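Local coordinates for protein CurF (Lyngbya majuscula, PDB 5DP2) that probably uses NADPH to form the cyclopropane ring of curacin A, as an enoyl reductase-type cyclopropanase domain of a polyketide synthase, at residues A[196-199]-A[200-203]; A[300-304]-A[305-309]; A[324-327]-A[328-331]; A[174-177]-A[178-182]. All coordinates share one frame; numbering follows the deposited sequence.

Contact 1 of 4, residues A[196-199]-A[200-203]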
# COMPACT_ATOMS: atom_id res chain seq x y z
N SER A 196 15.28 8.83 -14.35
CA SER A 196 15.35 8.29 -15.69
C SER A 196 14.42 7.10 -15.86
O SER A 196 13.85 6.90 -16.95
CB SER A 196 16.80 7.86 -15.99
OG SER A 196 17.24 6.83 -15.09
N VAL A 197 14.28 6.31 -14.81
CA VAL A 197 13.43 5.14 -14.84
C VAL A 197 11.96 5.57 -15.05
O VAL A 197 11.24 5.00 -15.87
CB VAL A 197 13.59 4.28 -13.55
CG1 VAL A 197 12.65 3.09 -13.57
CG2 VAL A 197 15.03 3.83 -13.38
N LEU A 198 11.53 6.59 -14.32
CA LEU A 198 10.15 7.06 -14.44
C LEU A 198 9.91 7.75 -15.81
O LEU A 198 8.83 7.62 -16.41
CB LEU A 198 9.78 8.00 -13.32
CG LEU A 198 9.30 7.26 -12.07
CD1 LEU A 198 10.06 6.04 -11.58
CD2 LEU A 198 9.00 8.22 -10.98
N ARG A 199 10.89 8.47 -16.34
CA ARG A 199 10.74 9.03 -17.68
C ARG A 199 10.58 7.90 -18.71
O ARG A 199 9.74 8.02 -19.62
CB ARG A 199 11.91 9.97 -18.00
CG ARG A 199 11.93 11.23 -17.15
CD ARG A 199 13.11 12.16 -17.48
NE ARG A 199 13.06 13.36 -16.65
CZ ARG A 199 14.11 14.09 -16.28
NH1 ARG A 199 15.34 13.77 -16.64
NH2 ARG A 199 13.93 15.13 -15.47
N GLU A 200 11.32 6.80 -18.54
CA GLU A 200 11.20 5.66 -19.46
C GLU A 200 9.82 5.01 -19.38
O GLU A 200 9.32 4.44 -20.36
CB GLU A 200 12.31 4.63 -19.22
CG GLU A 200 13.69 5.14 -19.60
CD GLU A 200 14.72 4.04 -19.73
OE1 GLU A 200 14.35 2.85 -19.66
OE2 GLU A 200 15.92 4.38 -19.91
N GLN A 201 9.19 5.07 -18.21
CA GLN A 201 7.82 4.57 -18.07
C GLN A 201 6.80 5.46 -18.76
O GLN A 201 5.63 5.09 -18.87
CB GLN A 201 7.43 4.46 -16.60
CG GLN A 201 8.20 3.40 -15.82
CD GLN A 201 7.61 3.26 -14.42
OE1 GLN A 201 7.25 4.22 -13.82
NE2 GLN A 201 7.51 2.06 -13.92
N GLY A 202 7.24 6.62 -19.24
CA GLY A 202 6.39 7.51 -20.05
C GLY A 202 5.93 8.78 -19.35
O GLY A 202 5.13 9.53 -19.92
N ILE A 203 6.43 9.07 -18.14
CA ILE A 203 6.05 10.29 -17.47
C ILE A 203 6.90 11.45 -18.00
O ILE A 203 8.13 11.39 -17.99
CB ILE A 203 6.20 10.17 -15.92
CG1 ILE A 203 5.52 8.89 -15.39
CG2 ILE A 203 5.65 11.40 -15.23
CD1 ILE A 203 5.77 8.62 -13.91
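Leu198 and Ile203 meet where helix 195-200 ends in a Schellman motif, on the way to strand 205-208 of the Rossmann-type sheet. The backbone bonds come first. Glu200 N still donates to Ser196 O in helical fashion, and Gln201 N does the same to Val197 O. The reversal then begins. Ile203 N reaches back to Leu198 O at 3.3 Å, and Gly202 N lies 2.9 Å from Arg199 O, above the carbonyl plane and not on a lone pair. Gly202 has a positive phi of 108°, where a side chain would press on the carbonyl oxygen of Gln201.

The apolar contact is small and buried. In the conformer described, Ile203 CD1 lies 4.1 Å from Leu198 CB, and both side chains also pack on strand 185-190.

Among the polar side chains, Gln201 runs beside Leu198 in the same direction. Its CG lies anti to its own carbonyl carbon (chi1 -67°), and OE1 comes 4.0 Å from Leu198 CD1. The amide is held by Gln173, which bonds to Gln201 NE2. The Arg199 chain is extended, and in the conformer described NH2 bonds Val206 O. At its root, Arg199 CA makes a nearly straight CH...O contact of 3.5 Å with Ile203 O.

Contact 2 of 4, residues A[300-304]-A[305-309]; sequences ALLFE and SGSLK
The C-terminal end of helix 290-305 turns into the loop before strand 313-317, and an ST turn marks the exit: Ser305 OG accepts from Ser307 N at 3.2 Å. Ser305 N bonds Leu301 O, and Gly306 N makes a weak bond to Leu302 O. Gly306 has positive phi, and its backbone angles would jam a side chain against the carbonyl oxygen of Ser305. Leu308 N then returns to Leu302 O at 3.1 Å. That bond is almost straight at hydrogen (177°).

Leu308 CB lies over one face of the Phe303 ring, 3.9 Å from the centroid, in a CH-pi contact. CG anti to its carbonyl carbon (chi1 -74°) brings that ring back, although the CB bond points away. Leu308 CD1 meets Leu302 CD1 at 3.8 Å. Lys309 O approaches the Phe303 ring at the edge. Phe143 makes an edge-to-face pair with Phe303. A serine in place of Phe303 would probably leave Leu308 CB without its ring face and open a gap beside Phe143.

A water links the two segments by donating to Phe303 O and Leu308 O. Lys309 curls back, and its NZ bonds Gly306 O at 2.7 Å, in the carbonyl plane and on a lone pair.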
# COMPACT_ATOMS: atom_id res chain seq x y z
N ALA A 300 -11.49 -4.77 -9.76
CA ALA A 300 -11.27 -6.12 -10.28
C ALA A 300 -11.35 -6.14 -11.79
O ALA A 300 -10.54 -6.78 -12.46
CB ALA A 300 -12.26 -7.12 -9.69
N LEU A 301 -12.34 -5.48 -12.35
CA LEU A 301 -12.50 -5.58 -13.80
C LEU A 301 -11.36 -4.85 -14.54
O LEU A 301 -11.05 -5.21 -15.67
CB LEU A 301 -13.88 -5.13 -14.28
CG LEU A 301 -14.20 -3.66 -14.08
CD1 LEU A 301 -13.85 -2.86 -15.33
CD2 LEU A 301 -15.69 -3.47 -13.75
N LEU A 302 -10.73 -3.85 -13.89
CA LEU A 302 -9.63 -3.14 -14.52
C LEU A 302 -8.39 -4.03 -14.61
O LEU A 302 -7.64 -3.94 -15.59
CB LEU A 302 -9.33 -1.83 -13.78
CG LEU A 302 -10.49 -0.85 -13.68
CD1 LEU A 302 -10.05 0.38 -12.92
CD2 LEU A 302 -11.03 -0.46 -15.04
N PHE A 303 -8.17 -4.89 -13.62
CA PHE A 303 -7.10 -5.86 -13.71
C PHE A 303 -7.45 -6.98 -14.67
O PHE A 303 -6.55 -7.51 -15.36
CB PHE A 303 -6.74 -6.39 -12.33
CG PHE A 303 -5.98 -5.38 -11.55
CD1 PHE A 303 -4.62 -5.14 -11.82
CD2 PHE A 303 -6.60 -4.60 -10.61
CE1 PHE A 303 -3.92 -4.16 -11.16
CE2 PHE A 303 -5.90 -3.60 -9.94
CZ PHE A 303 -4.57 -3.39 -10.22
N GLU A 304 -8.73 -7.37 -14.75
CA GLU A 304 -9.17 -8.38 -15.71
C GLU A 304 -8.91 -7.97 -17.14
O GLU A 304 -8.50 -8.78 -17.98
CB GLU A 304 -10.68 -8.63 -15.56
CG GLU A 304 -11.04 -9.51 -14.41
CD GLU A 304 -10.33 -10.83 -14.49
OE1 GLU A 304 -10.38 -11.48 -15.56
OE2 GLU A 304 -9.71 -11.22 -13.50
N SER A 305 -9.20 -6.71 -17.45
CA SER A 305 -9.08 -6.18 -18.81
C SER A 305 -7.68 -5.72 -19.19
O SER A 305 -7.38 -5.54 -20.36
CB SER A 305 -10.00 -4.98 -18.98
OG SER A 305 -9.56 -3.88 -18.19
N GLY A 306 -6.83 -5.46 -18.20
CA GLY A 306 -5.51 -4.89 -18.47
C GLY A 306 -5.48 -3.37 -18.48
O GLY A 306 -4.44 -2.79 -18.75
N SER A 307 -6.59 -2.69 -18.16
CA SER A 307 -6.55 -1.24 -17.95
C SER A 307 -5.59 -0.82 -16.84
O SER A 307 -5.03 0.27 -16.88
CB SER A 307 -7.95 -0.70 -17.64
OG SER A 307 -8.79 -0.71 -18.78
N LEU A 308 -5.48 -1.67 -15.82
CA LEU A 308 -4.43 -1.56 -14.80
C LEU A 308 -3.59 -2.82 -14.90
O LEU A 308 -4.08 -3.89 -15.28
CB LEU A 308 -5.01 -1.40 -13.40
CG LEU A 308 -5.86 -0.15 -13.21
CD1 LEU A 308 -6.48 -0.18 -11.82
CD2 LEU A 308 -5.07 1.15 -13.40
N LYS A 309 -2.30 -2.69 -14.53
CA LYS A 309 -1.34 -3.77 -14.62
C LYS A 309 -0.65 -3.97 -13.28
O LYS A 309 -0.55 -3.02 -12.49
CB LYS A 309 -0.27 -3.44 -15.67
CG LYS A 309 -0.75 -3.18 -17.07
CD LYS A 309 -0.84 -4.43 -17.89
CE LYS A 309 -0.92 -4.14 -19.39
NZ LYS A 309 -2.26 -3.83 -19.94
O HOH W 1 -3.82 -6.64 -15.26

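Contact 3 of 4, residues A[324-327]-A[328-331]. With NAP (NADP nicotinamide-adenine-dinucleotide phosphate), chain B.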
# COMPACT_ATOMS: atom_id res chain seq x y z
N ALA A 324 14.74 -8.65 2.12
CA ALA A 324 13.59 -8.05 1.46
C ALA A 324 13.18 -6.75 2.18
O ALA A 324 12.93 -5.72 1.56
CB ALA A 324 12.44 -9.03 1.45
N PHE A 325 13.09 -6.81 3.53
CA PHE A 325 12.78 -5.62 4.30
C PHE A 325 13.85 -4.55 4.11
O PHE A 325 13.54 -3.37 3.99
CB PHE A 325 12.60 -5.93 5.80
CG PHE A 325 11.21 -6.39 6.22
CD1 PHE A 325 10.66 -7.58 5.79
CD2 PHE A 325 10.47 -5.64 7.12
CE1 PHE A 325 9.39 -7.99 6.21
CE2 PHE A 325 9.21 -6.03 7.56
CZ PHE A 325 8.67 -7.23 7.11
N ARG A 326 15.12 -4.97 4.09
CA ARG A 326 16.22 -4.01 3.92
C ARG A 326 16.19 -3.35 2.55
O ARG A 326 16.55 -2.18 2.41
CB ARG A 326 17.57 -4.69 4.14
CG ARG A 326 17.95 -4.88 5.57
CD ARG A 326 19.28 -5.58 5.70
NE ARG A 326 19.62 -5.62 7.11
CZ ARG A 326 20.37 -6.56 7.68
NH1 ARG A 326 20.90 -7.53 6.95
NH2 ARG A 326 20.62 -6.51 8.99
N HIS A 327 15.76 -4.10 1.53
CA HIS A 327 15.68 -3.58 0.17
C HIS A 327 14.73 -2.38 0.15
O HIS A 327 14.97 -1.37 -0.50
CB HIS A 327 15.25 -4.69 -0.78
CG HIS A 327 15.42 -4.39 -2.23
ND1 HIS A 327 16.59 -4.60 -2.93
CD2 HIS A 327 14.51 -3.97 -3.14
CE1 HIS A 327 16.39 -4.30 -4.20
NE2 HIS A 327 15.14 -3.90 -4.35
N LEU A 328 13.61 -2.51 0.89
CA LEU A 328 12.64 -1.41 1.00
C LEU A 328 13.17 -0.30 1.91
O LEU A 328 13.07 0.88 1.56
CB LEU A 328 11.29 -1.96 1.50
CG LEU A 328 10.16 -0.95 1.50
CD1 LEU A 328 9.98 -0.22 0.18
CD2 LEU A 328 8.89 -1.64 1.93
N GLN A 329 13.78 -0.65 3.04
CA GLN A 329 14.34 0.36 3.94
C GLN A 329 15.35 1.27 3.22
O GLN A 329 15.32 2.48 3.41
CB GLN A 329 15.04 -0.32 5.10
CG GLN A 329 15.68 0.64 6.08
CD GLN A 329 16.65 -0.03 7.05
OE1 GLN A 329 17.19 -1.11 6.77
NE2 GLN A 329 16.90 0.63 8.17
N HIS A 330 16.24 0.66 2.43
CA HIS A 330 17.27 1.39 1.68
C HIS A 330 16.76 1.94 0.35
O HIS A 330 17.51 2.57 -0.37
CB HIS A 330 18.49 0.50 1.47
CG HIS A 330 19.21 0.14 2.73
ND1 HIS A 330 19.30 0.98 3.81
CD2 HIS A 330 19.85 -0.99 3.07
CE1 HIS A 330 19.96 0.38 4.78
NE2 HIS A 330 20.32 -0.82 4.35
N SER A 331 15.48 1.70 0.06
CA SER A 331 14.79 2.25 -1.07
C SER A 331 15.46 1.93 -2.38
O SER A 331 15.71 2.81 -3.20
CB SER A 331 14.60 3.74 -0.92
OG SER A 331 13.43 4.08 -1.60
PA NAP B . 7.14 2.90 -0.94
O1A NAP B . 7.42 1.76 -1.87
O2A NAP B . 6.50 4.13 -1.48
O5B NAP B . 8.52 3.25 -0.21
C5B NAP B . 8.69 4.49 0.49
C4B NAP B . 8.90 5.66 -0.44
O4B NAP B . 9.25 6.78 0.33
C3B NAP B . 9.98 5.45 -1.47
O3B NAP B . 9.37 5.47 -2.76
C2B NAP B . 10.96 6.63 -1.28
O2B NAP B . 11.36 7.34 -2.42
C1B NAP B . 10.15 7.60 -0.44
N9A NAP B . 10.94 8.35 0.54
C8A NAP B . 11.28 7.94 1.81
N7A NAP B . 12.01 8.89 2.43
C5A NAP B . 12.12 9.91 1.57
C6A NAP B . 12.73 11.20 1.60
N6A NAP B . 13.39 11.60 2.71
N1A NAP B . 12.63 11.98 0.53
C2A NAP B . 11.97 11.55 -0.54
N3A NAP B . 11.35 10.37 -0.69
C4A NAP B . 11.44 9.56 0.35
O3 NAP B . 6.26 2.38 0.30
PN NAP B . 4.69 2.07 0.38
O1N NAP B . 4.53 0.87 1.23
O2N NAP B . 4.08 2.09 -0.98
O5D NAP B . 4.19 3.29 1.22
C5D NAP B . 4.25 4.62 0.64
C4D NAP B . 4.09 5.68 1.75
O4D NAP B . 2.72 5.80 2.03
C3D NAP B . 4.75 5.33 3.08
O3D NAP B . 5.09 6.56 3.74
C2D NAP B . 3.67 4.58 3.81
O2D NAP B . 3.86 4.66 5.23
C1D NAP B . 2.43 5.29 3.34
N1N NAP B . 1.16 4.55 3.17
C2N NAP B . 0.04 4.99 3.79
C3N NAP B . -1.19 4.35 3.66
C7N NAP B . -2.39 4.88 4.36
O7N NAP B . -3.36 4.15 4.35
N7N NAP B . -2.33 6.12 4.93
C4N NAP B . -1.27 3.21 2.85
C5N NAP B . -0.11 2.77 2.23
C6N NAP B . 1.10 3.46 2.39
P2B NAP B . 12.42 6.81 -3.48
O1X NAP B . 11.77 5.63 -4.20
O2X NAP B . 12.63 8.01 -4.37
O3X NAP B . 13.65 6.39 -2.71
O HOH W 2 18.84 -2.76 8.27
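Arg326 lies alongside Gln329, one helical turn on, and both side chains point the same way. The aliphatic part does the touching: Arg326 CG is 4.0 Å from Gln329 OE1. The guanidinium and amide planes are nearly coplanar, 17° apart. A water joins them. It accepts from Arg326 NE at 3.2 Å and donates to Gln329 OE1 at 2.8 Å. The far end of the arginine is held elsewhere, by a salt bridge from NH1 to Glu323.

His330 lies against Arg326 O, with CB at 3.4 Å and ring atoms CG and CD2 close to the same oxygen. Arg326 O also accepts His330 N at 2.9 Å. Gln329 N bonds Phe325 O. Leu328 N makes a weak bond to Ala324 O.

His327 leaves from another side of the helix and meets Phe316 edge-to-face.

The helix end faces the cofactor. Leu328 CD1 lies 3.8 Å from O5B of NADP. Ser331 has positive phi. With its hydroxyl turned roughly opposite the backbone N (chi1 -150°), Ser331 OG donates to phosphate oxygen O3X at 2.6 Å. Lys194 also bonds the cofactor and reaches Ser331 O. This phosphate is the one that distinguishes NADP from NAD, so the serine bond fits recognition of NADP. The arrangement is a Schellman motif ending the helix of a beta-alpha-beta unit, built into the cofactor pocket.

Contact 4 of 4, residues A[174-177]-A[178-182]; sequences AAVQ and LAQFF
Leu178 rests on the carbonyl of Ala174, one turn back in helix 170-181. Its N bonds Ala174 O at 2.9 Å, and its CG lies 3.6 Å from the same oxygen. With CG anti to its own carbonyl carbon (chi1 -79°), the side chain lies back along the preceding turn, and CD1 also comes near Ala174 O. Leu178 also packs against Ala146 and Tyr147 of helix 140-153.

Ala179 comes next. Its N bonds Ala175 O at 2.8 Å, and its CB is 3.2 Å from that oxygen. Ala175, Val176 and Ala179 all touch Ile164, so this is the helix face laid on strand 161-164. The helix is the crossover of the beta-alpha-beta unit formed with strand 185-190, in the Rossmann-type half of the protein. The short side chains of Ala175 and Ala179 are consistent with close packing of the helix on the strand.

Gln180 N bonds Val176 O at 3.0 Å. In the conformer described, its CG lies 3.3 Å from Val176 O, and the side chain also packs on Val186.

Phe181 N bonds Gln177 O at 2.9 Å, and its CB lies 3.5 Å from that oxygen. The ring is carried away from the 174-177 turn, with CG anti to the backbone N (chi1 171°). Gln177 uses its own amide elsewhere, where OE1 accepts from Lys309 N.

Phe182 N closes the last turn on Leu178 O.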
# COMPACT_ATOMS: atom_id res chain seq x y z
N ALA A 174 1.19 2.83 -8.24
CA ALA A 174 -0.24 2.60 -8.43
C ALA A 174 -0.97 3.90 -8.74
O ALA A 174 -1.84 3.94 -9.63
CB ALA A 174 -0.85 1.94 -7.20
N ALA A 175 -0.61 4.97 -8.04
CA ALA A 175 -1.21 6.27 -8.28
C ALA A 175 -0.91 6.78 -9.68
O ALA A 175 -1.80 7.37 -10.32
CB ALA A 175 -0.75 7.26 -7.22
N VAL A 176 0.30 6.57 -10.19
CA VAL A 176 0.59 6.99 -11.57
C VAL A 176 -0.32 6.25 -12.54
O VAL A 176 -0.92 6.85 -13.44
CB VAL A 176 2.09 6.79 -11.94
CG1 VAL A 176 2.29 7.02 -13.43
CG2 VAL A 176 2.97 7.73 -11.13
N GLN A 177 -0.42 4.93 -12.40
CA GLN A 177 -1.27 4.17 -13.31
C GLN A 177 -2.70 4.67 -13.25
O GLN A 177 -3.36 4.85 -14.29
CB GLN A 177 -1.27 2.67 -12.98
CG GLN A 177 -0.02 1.92 -13.39
CD GLN A 177 -0.28 0.43 -13.40
OE1 GLN A 177 -1.31 -0.02 -13.89
NE2 GLN A 177 0.67 -0.34 -12.89
N LEU A 178 -3.24 4.87 -12.05
CA LEU A 178 -4.62 5.30 -11.91
C LEU A 178 -4.83 6.73 -12.42
O LEU A 178 -5.82 7.00 -13.12
CB LEU A 178 -5.07 5.19 -10.44
CG LEU A 178 -5.43 3.78 -10.03
CD1 LEU A 178 -5.42 3.67 -8.52
CD2 LEU A 178 -6.80 3.41 -10.57
N ALA A 179 -3.93 7.64 -12.09
CA ALA A 179 -4.07 9.00 -12.57
C ALA A 179 -4.10 9.04 -14.10
O ALA A 179 -4.89 9.80 -14.68
CB ALA A 179 -2.97 9.88 -12.01
N GLN A 180 -3.25 8.25 -14.74
CA GLN A 180 -3.29 8.24 -16.21
C GLN A 180 -4.52 7.54 -16.76
O GLN A 180 -5.08 8.02 -17.76
CB GLN A 180 -2.01 7.65 -16.74
CG GLN A 180 -0.84 8.49 -16.28
CD GLN A 180 0.39 8.30 -17.11
OE1 GLN A 180 0.77 7.19 -17.45
NE2 GLN A 180 1.00 9.42 -17.49
N PHE A 181 -5.01 6.49 -16.10
CA PHE A 181 -6.28 5.86 -16.48
C PHE A 181 -7.43 6.87 -16.43
O PHE A 181 -8.33 6.85 -17.28
CB PHE A 181 -6.56 4.65 -15.57
CG PHE A 181 -7.94 4.06 -15.73
CD1 PHE A 181 -8.27 3.31 -16.84
CD2 PHE A 181 -8.94 4.33 -14.78
CE1 PHE A 181 -9.54 2.80 -16.99
CE2 PHE A 181 -10.21 3.82 -14.93
CZ PHE A 181 -10.51 3.05 -16.04
N PHE A 182 -7.41 7.77 -15.44
CA PHE A 182 -8.43 8.79 -15.29
C PHE A 182 -8.19 9.99 -16.21
O PHE A 182 -9.01 10.93 -16.19
CB PHE A 182 -8.48 9.29 -13.83
CG PHE A 182 -8.92 8.27 -12.83
CD1 PHE A 182 -9.98 7.44 -13.08
CD2 PHE A 182 -8.27 8.18 -11.60
CE1 PHE A 182 -10.37 6.51 -12.15
CE2 PHE A 182 -8.67 7.26 -10.66
CZ PHE A 182 -9.70 6.42 -10.96

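Overall arrangement
Contact 4 is the most buried of the four and consists of regular helical turns. Contacts 1 and 2 are helix ends with many exposed residues, and contact 3 is a helix end at the cofactor. Contact 4 touches two of the others. Val176 CG1 meets Ile203 CD1 of contact 1 at 3.9 Å. Toward contact 2, Leu178 packs on Leu308 and Phe181 on Leu302, and a polar link also joins the two contacts. Contact 3 touches none of the others; its nearest atoms are about 10 Å from contact 1. Positive-phi glycines turn the chain in contacts 1 and 2; in contact 3 a serine does so and also binds NADP.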